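Local coordinates for putative PAS/PAC sensor protein (Nakamurella multipartita DSM 44233, PDB 6HMJ) that senses blue light through a bound flavin mononucleotide in a light-oxygen-voltage domain and mediates RNA binding and translational regulation, at residues Glu29-Leu34 / Val41-Ala46; Arg315-Arg318 / His322-Trp325; Trp325-Leu330 / Thr351-Arg356. All coordinates share one frame; numbering follows the deposited sequence.

Contact 1: Glu29-Leu34 / Val41-Ala46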
loop_
_atom_site.group_PDB
_atom_site.type_symbol
_atom_site.label_atom_id
_atom_site.label_comp_id
_atom_site.label_asym_id
_atom_site.label_seq_id
_atom_site.Cartn_x
_atom_site.Cartn_y
_atom_site.Cartn_z
ATOM N N GLU A 29 51.238 21.303 -12.857
ATOM C CA GLU A 29 50.168 20.673 -12.095
ATOM C C GLU A 29 50.639 20.243 -10.713
ATOM O O GLU A 29 49.852 20.266 -9.759
ATOM C CB GLU A 29 49.616 19.487 -12.879
ATOM C CG GLU A 29 48.988 19.887 -14.212
ATOM C CD GLU A 29 49.960 19.823 -15.379
ATOM O OE1 GLU A 29 50.943 19.055 -15.307
ATOM O OE2 GLU A 29 49.731 20.538 -16.377
ATOM N N LEU A 30 51.906 19.847 -10.579
ATOM C CA LEU A 30 52.430 19.507 -9.260
ATOM C C LEU A 30 52.447 20.730 -8.354
ATOM O O LEU A 30 52.087 20.647 -7.175
ATOM C CB LEU A 30 53.828 18.901 -9.382
ATOM C CG LEU A 30 54.573 18.614 -8.075
ATOM C CD1 LEU A 30 53.685 17.915 -7.057
ATOM C CD2 LEU A 30 55.813 17.775 -8.347
ATOM N N ALA A 31 52.858 21.883 -8.888
ATOM C CA ALA A 31 52.807 23.110 -8.102
ATOM C C ALA A 31 51.397 23.378 -7.592
ATOM O O ALA A 31 51.205 23.718 -6.418
ATOM C CB ALA A 31 53.305 24.286 -8.942
ATOM N N LEU A 32 50.393 23.215 -8.457
ATOM C CA LEU A 32 49.015 23.482 -8.056
ATOM C C LEU A 32 48.543 22.501 -6.992
ATOM O O LEU A 32 47.877 22.898 -6.028
ATOM C CB LEU A 32 48.095 23.436 -9.274
ATOM C CG LEU A 32 48.227 24.618 -10.237
ATOM C CD1 LEU A 32 47.602 24.290 -11.581
ATOM C CD2 LEU A 32 47.588 25.864 -9.637
ATOM N N VAL A 33 48.869 21.215 -7.148
ATOM C CA VAL A 33 48.479 20.230 -6.145
ATOM C C VAL A 33 48.998 20.633 -4.772
ATOM O O VAL A 33 48.292 20.512 -3.764
ATOM C CB VAL A 33 48.980 18.830 -6.546
ATOM C CG1 VAL A 33 48.858 17.865 -5.375
ATOM C CG2 VAL A 33 48.199 18.311 -7.742
ATOM N N LEU A 34 50.243 21.112 -4.707
ATOM C CA LEU A 34 50.814 21.488 -3.420
ATOM C C LEU A 34 50.161 22.748 -2.862
ATOM O O LEU A 34 50.066 22.900 -1.638
ATOM C CB LEU A 34 52.326 21.674 -3.561
ATOM C CG LEU A 34 53.091 20.434 -4.039
ATOM C CD1 LEU A 34 54.588 20.708 -4.136
ATOM C CD2 LEU A 34 52.827 19.235 -3.134
ATOM N N VAL A 41 56.539 29.226 -7.192
ATOM C CA VAL A 41 57.447 28.371 -6.440
ATOM C C VAL A 41 58.393 27.643 -7.381
ATOM O O VAL A 41 58.041 27.295 -8.510
ATOM C CB VAL A 41 56.667 27.355 -5.568
ATOM C CG1 VAL A 41 57.574 26.223 -5.099
ATOM C CG2 VAL A 41 56.046 28.060 -4.374
ATOM N N VAL A 42 59.613 27.429 -6.898
ATOM C CA VAL A 42 60.562 26.520 -7.524
ATOM C C VAL A 42 60.366 25.146 -6.900
ATOM O O VAL A 42 60.391 25.006 -5.672
ATOM C CB VAL A 42 62.006 27.009 -7.333
ATOM C CG1 VAL A 42 62.993 25.950 -7.812
ATOM C CG2 VAL A 42 62.229 28.328 -8.053
ATOM N N LEU A 43 60.180 24.129 -7.737
ATOM C CA LEU A 43 59.776 22.804 -7.277
ATOM C C LEU A 43 61.025 21.944 -7.133
ATOM O O LEU A 43 61.701 21.644 -8.123
ATOM C CB LEU A 43 58.776 22.157 -8.232
ATOM C CG LEU A 43 57.384 22.779 -8.346
ATOM C CD1 LEU A 43 56.558 22.012 -9.366
ATOM C CD2 LEU A 43 56.687 22.786 -6.993
ATOM N N THR A 44 61.355 21.611 -5.895
ATOM C CA THR A 44 62.480 20.769 -5.526
ATOM C C THR A 44 61.971 19.643 -4.640
ATOM O O THR A 44 60.862 19.722 -4.099
ATOM C CB THR A 44 63.565 21.563 -4.786
ATOM O OG1 THR A 44 63.075 21.956 -3.502
ATOM C CG2 THR A 44 63.954 22.801 -5.583
ATOM N N PRO A 45 62.740 18.559 -4.500
ATOM C CA PRO A 45 62.325 17.507 -3.558
ATOM C C PRO A 45 62.101 18.023 -2.146
ATOM O O PRO A 45 61.132 17.619 -1.489
ATOM C CB PRO A 45 63.493 16.512 -3.618
ATOM C CG PRO A 45 64.083 16.710 -4.969
ATOM C CD PRO A 45 63.949 18.179 -5.254
ATOM N N ALA A 46 62.972 18.912 -1.658
ATOM C CA ALA A 46 62.772 19.500 -0.338
ATOM C C ALA A 46 61.428 20.211 -0.233
ATOM O O ALA A 46 60.853 20.291 0.859
ATOM C CB ALA A 46 63.910 20.472 -0.022
#
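Leu43 carries its CG anti to the carbonyl carbon and beside the backbone N (chi1 -67°), and with chi2 at 179° the branch reaches straight from the loop toward helix 28-34, where Leu30, Ala31 and Leu34 receive its two methyls. On the helix, Leu30 holds CG trans to its own backbone nitrogen (chi1 174°), which leaves CB and CG lying beside the incoming leucine. The three receiving residues are spaced i, i+1 and i+4, so they form one patch on a single side of the helix.

The two methyls divide the work. CD1 of Leu43 settles over the start of the patch, 4.1 Å from CB of Leu30 and 4.0 Å from CB of Ala31; the backbone N of Ala31 is the nearest atom to this methyl, at 3.7 Å. CD2 turns to the next helical turn and meets CD1 of Leu34 at 4.1 Å. The small Ala31 side chain lets Leu43 come close to the helix backbone, and their CA atoms, 7.0 Å apart, are the nearest pair across the two segments. No hydrogen bond joins the two segments. Of the 154 Å² buried in total, Leu43 supplies 80 Å², so the contact is essentially one leucine packed on a helix side. Directly after it, the Thr44 hydroxyl N-caps helix 45-50 by bonding Val47 N.

The sequence lies in the N-terminal PAS region, whose antiparallel sheet has the 2-1-5-4-3 strand order of the PAS fold. Phe24 of strand 24-26 touches both Leu30 and Leu43, Phe15 of strand 11-18 also packs on Leu30, and Arg88 of strand 85-97 bonds the carbonyl of Val33, tying helix 28-34 to the sheet.

Contact 2: Arg315-Arg318 / His322-Trp325. With FMN (flavin mononucleotide), chain E.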
loop_
_atom_site.group_PDB
_atom_site.type_symbol
_atom_site.label_atom_id
_atom_site.label_comp_id
_atom_site.label_asym_id
_atom_site.label_seq_id
_atom_site.Cartn_x
_atom_site.Cartn_y
_atom_site.Cartn_z
ATOM N N ARG A 315 -20.939 -16.366 16.046
ATOM C CA ARG A 315 -20.200 -16.913 14.917
ATOM C C ARG A 315 -21.008 -18.052 14.303
ATOM O O ARG A 315 -21.446 -18.963 15.011
ATOM C CB ARG A 315 -18.827 -17.398 15.387
ATOM C CG ARG A 315 -17.849 -17.767 14.280
ATOM C CD ARG A 315 -17.304 -16.530 13.576
ATOM N NE ARG A 315 -16.198 -16.847 12.672
ATOM C CZ ARG A 315 -15.722 -16.015 11.748
ATOM N NH1 ARG A 315 -16.252 -14.809 11.597
ATOM N NH2 ARG A 315 -14.713 -16.391 10.974
ATOM N N ASN A 316 -21.223 -17.989 12.989
ATOM C CA ASN A 316 -22.078 -18.936 12.288
ATOM C C ASN A 316 -21.363 -19.482 11.061
ATOM O O ASN A 316 -20.280 -19.024 10.684
ATOM C CB ASN A 316 -23.401 -18.294 11.844
ATOM C CG ASN A 316 -24.455 -18.233 12.946
ATOM O OD1 ASN A 316 -25.522 -17.672 12.722
ATOM N ND2 ASN A 316 -24.174 -18.803 14.117
ATOM N N PHE A 317 -22.008 -20.458 10.422
ATOM C CA PHE A 317 -21.420 -21.177 9.300
ATOM C C PHE A 317 -22.515 -21.548 8.315
ATOM O O PHE A 317 -23.563 -22.062 8.714
ATOM C CB PHE A 317 -20.687 -22.431 9.789
ATOM C CG PHE A 317 -19.767 -22.174 10.946
ATOM C CD1 PHE A 317 -20.233 -22.244 12.248
ATOM C CD2 PHE A 317 -18.442 -21.835 10.732
ATOM C CE1 PHE A 317 -19.392 -21.994 13.313
ATOM C CE2 PHE A 317 -17.597 -21.587 11.793
ATOM C CZ PHE A 317 -18.072 -21.664 13.084
ATOM N N ARG A 318 -22.264 -21.289 7.035
ATOM C CA ARG A 318 -23.198 -21.660 5.986
ATOM C C ARG A 318 -23.190 -23.176 5.793
ATOM O O ARG A 318 -22.397 -23.903 6.397
ATOM C CB ARG A 318 -22.838 -20.948 4.682
ATOM C CG ARG A 318 -22.673 -19.441 4.832
ATOM C CD ARG A 318 -22.351 -18.764 3.506
ATOM N NE ARG A 318 -21.122 -19.273 2.901
ATOM C CZ ARG A 318 -20.564 -18.774 1.802
ATOM N NH1 ARG A 318 -21.113 -17.741 1.180
ATOM N NH2 ARG A 318 -19.449 -19.309 1.325
ATOM N N HIS A 322 -18.344 -22.292 5.426
ATOM C CA HIS A 322 -17.668 -21.011 5.567
ATOM C C HIS A 322 -18.336 -20.160 6.636
ATOM O O HIS A 322 -19.559 -20.170 6.796
ATOM C CB HIS A 322 -17.633 -20.271 4.234
ATOM C CG HIS A 322 -16.551 -20.744 3.316
ATOM N ND1 HIS A 322 -16.776 -21.625 2.280
ATOM C CD2 HIS A 322 -15.225 -20.468 3.293
ATOM C CE1 HIS A 322 -15.639 -21.863 1.652
ATOM N NE2 HIS A 322 -14.682 -21.174 2.248
ATOM N N ALA A 323 -17.513 -19.425 7.376
ATOM C CA ALA A 323 -17.942 -18.731 8.576
ATOM C C ALA A 323 -18.348 -17.298 8.260
ATOM O O ALA A 323 -17.995 -16.738 7.221
ATOM C CB ALA A 323 -16.826 -18.738 9.625
ATOM N N PHE A 324 -19.125 -16.719 9.170
ATOM C CA PHE A 324 -19.501 -15.317 9.080
ATOM C C PHE A 324 -20.034 -14.886 10.438
ATOM O O PHE A 324 -20.533 -15.708 11.209
ATOM C CB PHE A 324 -20.542 -15.079 7.979
ATOM C CG PHE A 324 -21.885 -15.706 8.258
ATOM C CD1 PHE A 324 -22.104 -17.054 8.011
ATOM C CD2 PHE A 324 -22.930 -14.946 8.757
ATOM C CE1 PHE A 324 -23.335 -17.631 8.262
ATOM C CE2 PHE A 324 -24.165 -15.519 9.010
ATOM C CZ PHE A 324 -24.365 -16.864 8.762
ATOM N N TRP A 325 -19.905 -13.595 10.727
ATOM C CA TRP A 325 -20.479 -13.039 11.943
ATOM C C TRP A 325 -21.946 -12.716 11.704
ATOM O O TRP A 325 -22.292 -12.031 10.736
ATOM C CB TRP A 325 -19.727 -11.786 12.384
ATOM C CG TRP A 325 -18.438 -12.072 13.084
ATOM C CD1 TRP A 325 -17.181 -11.986 12.562
ATOM C CD2 TRP A 325 -18.281 -12.495 14.443
ATOM N NE1 TRP A 325 -16.249 -12.329 13.514
ATOM C CE2 TRP A 325 -16.900 -12.646 14.677
ATOM C CE3 TRP A 325 -19.175 -12.760 15.485
ATOM C CZ2 TRP A 325 -16.392 -13.050 15.909
ATOM C CZ3 TRP A 325 -18.669 -13.161 16.706
ATOM C CH2 TRP A 325 -17.291 -13.302 16.908
HETATM N N1 FMN E . -28.868 -19.103 16.639
HETATM C C2 FMN E . -27.815 -18.950 15.806
HETATM O O2 FMN E . -26.686 -19.334 16.179
HETATM N N3 FMN E . -27.932 -18.398 14.586
HETATM C C4 FMN E . -29.097 -17.957 14.103
HETATM O O4 FMN E . -29.167 -17.449 12.964
HETATM C C4A FMN E . -30.301 -18.087 14.951
HETATM N N5 FMN E . -31.513 -17.670 14.539
HETATM C C5A FMN E . -32.594 -17.804 15.341
HETATM C C6 FMN E . -33.830 -17.357 14.884
HETATM C C7 FMN E . -34.959 -17.483 15.679
HETATM C C7M FMN E . -36.287 -16.997 15.164
HETATM C C8 FMN E . -34.842 -18.092 17.031
HETATM C C8M FMN E . -36.041 -18.243 17.931
HETATM C C9 FMN E . -33.611 -18.533 17.491
HETATM C C9A FMN E . -32.472 -18.416 16.700
HETATM N N10 FMN E . -31.199 -18.861 17.142
HETATM C C10 FMN E . -30.104 -18.700 16.281
HETATM C "C1'" FMN E . -30.956 -19.463 18.457
HETATM C "C2'" FMN E . -30.995 -20.976 18.371
HETATM O "O2'" FMN E . -31.979 -21.406 17.428
HETATM C "C3'" FMN E . -31.322 -21.539 19.740
HETATM O "O3'" FMN E . -32.592 -21.019 20.165
HETATM C "C4'" FMN E . -30.289 -21.184 20.799
HETATM O "O4'" FMN E . -28.998 -21.650 20.406
HETATM C "C5'" FMN E . -30.765 -21.822 22.095
HETATM O "O5'" FMN E . -29.733 -22.556 22.738
HETATM P P FMN E . -29.720 -24.157 22.619
HETATM O O1P FMN E . -28.486 -24.526 23.401
HETATM O O2P FMN E . -31.027 -24.575 23.252
HETATM O O3P FMN E . -29.681 -24.443 21.138
#
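Asn316 and Phe324 form the hydrogen-bonded pair of an antiparallel beta hairpin, strands 310-317 and 323-334 of the PAS-type light-oxygen-voltage domain. Asn316 N donates to Phe324 O at 3.0 Å, Phe324 N returns a bond to Asn316 O, and nearer the turn Arg318 N meets His322 O at 2.9 Å.

From this pair the amide of Asn316 reaches the flavin in a two-point grip. FMN N3 donates to OD1 of Asn316 at 3.1 Å and a nearly straight 167°, while ND2 of Asn316 gives its hydrogen to FMN O2 at 3.3 Å. The same ND2 also bonds the carbonyl of Arg315, approaching from above the carbonyl plane, and Asn326 ND2 supplies OD1 with a further donor. These partners together fix the amide flip. A leucine here would probably leave FMN N3 and O2 without their mates on this strand and Asn326 ND2 without its acceptor.

Beneath the amide, CB of Asn316 sits over the face of the Phe324 ring, 3.9 Å from its centroid, a CH-pi contact. The other side of the sheet carries Arg315 and Trp325, a non-hydrogen-bonded pair. The Arg315 chain bends at chi2 (74°), laying CD over the indole 4.2 Å from the centroid of the five-membered ring. Its guanidinium then makes an off-centre cation-pi contact, tilted 54° from the ring plane, with NH1 over the indole face; NH1 and Trp325 NE1 are both donors and form no bond. Ala323 CB covers a face of this guanidinium. Nearer the turn, the charge of Arg318 is met by Asp320 in a salt bridge. Phe317 and Ala323, the next non-hydrogen-bonded pair on the face that carries Arg315, touch through Phe317 CE2 and Ala323 CB at 3.7 Å.

Contact 3: Trp325-Leu330 / Thr351-Arg356. With FMN (flavin mononucleotide), chain E.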
loop_
_atom_site.group_PDB
_atom_site.type_symbol
_atom_site.label_atom_id
_atom_site.label_comp_id
_atom_site.label_asym_id
_atom_site.label_seq_id
_atom_site.Cartn_x
_atom_site.Cartn_y
_atom_site.Cartn_z
ATOM N N TRP A 325 -19.905 -13.595 10.727
ATOM C CA TRP A 325 -20.479 -13.039 11.943
ATOM C C TRP A 325 -21.946 -12.716 11.704
ATOM O O TRP A 325 -22.292 -12.031 10.736
ATOM C CB TRP A 325 -19.727 -11.786 12.384
ATOM C CG TRP A 325 -18.438 -12.072 13.084
ATOM C CD1 TRP A 325 -17.181 -11.986 12.562
ATOM C CD2 TRP A 325 -18.281 -12.495 14.443
ATOM N NE1 TRP A 325 -16.249 -12.329 13.514
ATOM C CE2 TRP A 325 -16.900 -12.646 14.677
ATOM C CE3 TRP A 325 -19.175 -12.760 15.485
ATOM C CZ2 TRP A 325 -16.392 -13.050 15.909
ATOM C CZ3 TRP A 325 -18.669 -13.161 16.706
ATOM C CH2 TRP A 325 -17.291 -13.302 16.908
ATOM N N ASN A 326 -22.804 -13.205 12.594
ATOM C CA ASN A 326 -24.250 -13.085 12.462
ATOM C C ASN A 326 -24.766 -12.250 13.624
ATOM O O ASN A 326 -24.761 -12.707 14.772
ATOM C CB ASN A 326 -24.902 -14.470 12.445
ATOM C CG ASN A 326 -26.412 -14.421 12.235
ATOM O OD1 ASN A 326 -27.040 -13.362 12.311
ATOM N ND2 ASN A 326 -27.002 -15.583 11.976
ATOM N N GLU A 327 -25.200 -11.029 13.331
ATOM C CA GLU A 327 -25.968 -10.230 14.282
ATOM C C GLU A 327 -27.437 -10.409 13.915
ATOM O O GLU A 327 -27.917 -9.835 12.933
ATOM C CB GLU A 327 -25.566 -8.760 14.251
ATOM C CG GLU A 327 -26.242 -7.952 15.355
ATOM C CD GLU A 327 -25.976 -6.472 15.261
ATOM O OE1 GLU A 327 -24.928 -6.027 15.773
ATOM O OE2 GLU A 327 -26.814 -5.752 14.677
ATOM N N PHE A 328 -28.149 -11.219 14.692
ATOM C CA PHE A 328 -29.563 -11.468 14.454
ATOM C C PHE A 328 -30.375 -10.982 15.644
ATOM O O PHE A 328 -30.031 -11.260 16.799
ATOM C CB PHE A 328 -29.837 -12.954 14.169
ATOM C CG PHE A 328 -29.649 -13.860 15.351
ATOM C CD1 PHE A 328 -30.665 -14.047 16.273
ATOM C CD2 PHE A 328 -28.472 -14.566 15.511
ATOM C CE1 PHE A 328 -30.494 -14.895 17.354
ATOM C CE2 PHE A 328 -28.297 -15.418 16.586
ATOM C CZ PHE A 328 -29.310 -15.583 17.507
ATOM N N HIS A 329 -31.445 -10.252 15.354
ATOM C CA HIS A 329 -32.349 -9.745 16.377
ATOM C C HIS A 329 -33.498 -10.728 16.574
ATOM O O HIS A 329 -33.997 -11.320 15.614
ATOM C CB HIS A 329 -32.872 -8.367 15.969
ATOM C CG HIS A 329 -33.950 -7.831 16.857
ATOM N ND1 HIS A 329 -35.229 -7.587 16.405
ATOM C CD2 HIS A 329 -33.940 -7.478 18.164
ATOM C CE1 HIS A 329 -35.963 -7.116 17.397
ATOM N NE2 HIS A 329 -35.205 -7.040 18.476
ATOM N N LEU A 330 -33.902 -10.908 17.828
ATOM C CA LEU A 330 -34.986 -11.812 18.189
ATOM C C LEU A 330 -36.146 -10.976 18.711
ATOM O O LEU A 330 -36.006 -10.278 19.721
ATOM C CB LEU A 330 -34.539 -12.827 19.240
ATOM C CG LEU A 330 -33.610 -13.944 18.763
ATOM C CD1 LEU A 330 -33.051 -14.699 19.954
ATOM C CD2 LEU A 330 -34.321 -14.893 17.819
ATOM N N THR A 351 -19.884 -9.275 9.165
ATOM C CA THR A 351 -18.480 -9.659 9.259
ATOM C C THR A 351 -17.563 -8.450 9.100
ATOM O O THR A 351 -16.687 -8.207 9.938
ATOM C CB THR A 351 -18.162 -10.718 8.201
ATOM O OG1 THR A 351 -18.990 -11.868 8.412
ATOM C CG2 THR A 351 -16.693 -11.123 8.272
ATOM N N GLU A 352 -17.749 -7.680 8.024
ATOM C CA GLU A 352 -16.854 -6.557 7.759
ATOM C C GLU A 352 -16.879 -5.544 8.898
ATOM O O GLU A 352 -15.834 -5.018 9.293
ATOM C CB GLU A 352 -17.234 -5.885 6.443
ATOM C CG GLU A 352 -16.918 -6.714 5.217
ATOM C CD GLU A 352 -15.427 -6.834 4.977
ATOM O OE1 GLU A 352 -14.844 -7.871 5.357
ATOM O OE2 GLU A 352 -14.835 -5.888 4.407
ATOM N N ARG A 353 -18.064 -5.257 9.437
ATOM C CA ARG A 353 -18.155 -4.354 10.578
ATOM C C ARG A 353 -17.430 -4.934 11.786
ATOM O O ARG A 353 -16.685 -4.228 12.477
ATOM C CB ARG A 353 -19.623 -4.076 10.902
ATOM C CG ARG A 353 -19.839 -3.046 11.993
ATOM C CD ARG A 353 -20.167 -3.704 13.316
ATOM N NE ARG A 353 -21.518 -4.250 13.335
ATOM C CZ ARG A 353 -21.996 -5.036 14.293
ATOM N NH1 ARG A 353 -21.234 -5.380 15.324
ATOM N NH2 ARG A 353 -23.242 -5.478 14.218
ATOM N N VAL A 354 -17.645 -6.222 12.063
ATOM C CA VAL A 354 -17.000 -6.859 13.208
ATOM C C VAL A 354 -15.488 -6.873 13.027
ATOM O O VAL A 354 -14.731 -6.668 13.983
ATOM C CB VAL A 354 -17.557 -8.281 13.413
ATOM C CG1 VAL A 354 -16.626 -9.104 14.301
ATOM C CG2 VAL A 354 -18.952 -8.220 14.014
ATOM N N GLU A 355 -15.025 -7.128 11.802
ATOM C CA GLU A 355 -13.589 -7.153 11.545
ATOM C C GLU A 355 -12.954 -5.805 11.866
ATOM O O GLU A 355 -11.856 -5.747 12.435
ATOM C CB GLU A 355 -13.326 -7.543 10.092
ATOM C CG GLU A 355 -11.986 -8.223 9.874
ATOM C CD GLU A 355 -11.935 -9.609 10.476
ATOM O OE1 GLU A 355 -12.765 -10.454 10.087
ATOM O OE2 GLU A 355 -11.069 -9.843 11.345
ATOM N N ARG A 356 -13.626 -4.709 11.505
ATOM C CA ARG A 356 -13.131 -3.385 11.864
ATOM C C ARG A 356 -13.181 -3.173 13.371
ATOM O O ARG A 356 -12.200 -2.731 13.980
ATOM C CB ARG A 356 -13.943 -2.306 11.149
ATOM C CG ARG A 356 -13.523 -0.881 11.503
ATOM C CD ARG A 356 -14.369 0.142 10.767
ATOM N NE ARG A 356 -13.905 1.510 10.988
ATOM C CZ ARG A 356 -14.406 2.343 11.897
ATOM N NH1 ARG A 356 -15.399 1.964 12.692
ATOM N NH2 ARG A 356 -13.911 3.568 12.012
HETATM N N1 FMN E . -28.868 -19.103 16.639
HETATM C C2 FMN E . -27.815 -18.950 15.806
HETATM O O2 FMN E . -26.686 -19.334 16.179
HETATM N N3 FMN E . -27.932 -18.398 14.586
HETATM C C4 FMN E . -29.097 -17.957 14.103
HETATM O O4 FMN E . -29.167 -17.449 12.964
HETATM C C4A FMN E . -30.301 -18.087 14.951
HETATM N N5 FMN E . -31.513 -17.670 14.539
HETATM C C5A FMN E . -32.594 -17.804 15.341
HETATM C C6 FMN E . -33.830 -17.357 14.884
HETATM C C7 FMN E . -34.959 -17.483 15.679
HETATM C C7M FMN E . -36.287 -16.997 15.164
HETATM C C8 FMN E . -34.842 -18.092 17.031
HETATM C C8M FMN E . -36.041 -18.243 17.931
HETATM C C9 FMN E . -33.611 -18.533 17.491
HETATM C C9A FMN E . -32.472 -18.416 16.700
HETATM N N10 FMN E . -31.199 -18.861 17.142
HETATM C C10 FMN E . -30.104 -18.700 16.281
HETATM C "C1'" FMN E . -30.956 -19.463 18.457
HETATM C "C2'" FMN E . -30.995 -20.976 18.371
HETATM O "O2'" FMN E . -31.979 -21.406 17.428
HETATM C "C3'" FMN E . -31.322 -21.539 19.740
HETATM O "O3'" FMN E . -32.592 -21.019 20.165
HETATM C "C4'" FMN E . -30.289 -21.184 20.799
HETATM O "O4'" FMN E . -28.998 -21.650 20.406
HETATM C "C5'" FMN E . -30.765 -21.822 22.095
HETATM O "O5'" FMN E . -29.733 -22.556 22.738
HETATM P P FMN E . -29.720 -24.157 22.619
HETATM O O1P FMN E . -28.486 -24.526 23.401
HETATM O O2P FMN E . -31.027 -24.575 23.252
HETATM O O3P FMN E . -29.681 -24.443 21.138
#
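Trp325 and Thr351 join the central hairpin strand of the light-oxygen-voltage PAS core to the start of helix 351-372, the C-terminal helix that leaves the domain. Asp349, Val350 and Thr351 read as a variant of the Asp-Ile-Thr sequence found at the end of many PAS cores. Strand and helix segments meet at 107°, their axes 8.3 Å apart.

The densely packed part lies at the helix start. Trp325 N donates to Thr351 OG1 at 3.0 Å, and the same hydroxyl is hydrogen-bonded to Asp349 OD1, so it links strand, preceding loop and helix. Val354 turns CG1 away from its own backbone N (chi1 163°), and this methyl stands over the indole, 3.4 Å from the centroid of the five-membered ring of Trp325. It approaches the face opposite the one Arg315 covers, so the indole is clamped between the two. The other methyl, Val354 CG2, lies 4.0 Å from Trp325 CB, at the root of the side chain.

Along the strand, Asn326, Phe328 and Leu330 miss the helix and serve the flavin instead. Asn326 ND2 lies 3.0 Å from FMN O4, Phe328 lays a ring face against the isoalloxazine with CZ 3.4 Å from C10, and Leu330 CD2 approaches C8.

The looser side is the partly exposed pair of Glu327 and Arg353, whose long chains bridge strand and helix without apolar packing between them. Their salt bridge, modelled at a doubtfully short 2.4 Å, brings Arg353 NH2 to Glu327 OE1 at the guanidinium edge, with the carboxylate plane turned 46° from that of the guanidinium.

Contacts 2 and 3 form one continuous structure around the flavin, whereas contact 1 belongs to a separate PAS region on the opposite side of the chain's centre. The centres of contacts 2 and 3 are about 10 Å apart and they share Trp325; they also touch directly where Asn316 OD1 approaches Asn326 ND2 at 2.7 Å, a probable hydrogen bond. Neighbouring strands thus present two asparagines to one flavin edge, while the sheet face that carries Trp325 meets helix 351-372. Contact 1 lies about 88 Å from contact 2 and about 86 Å from contact 3, centre to centre, with no touch to either.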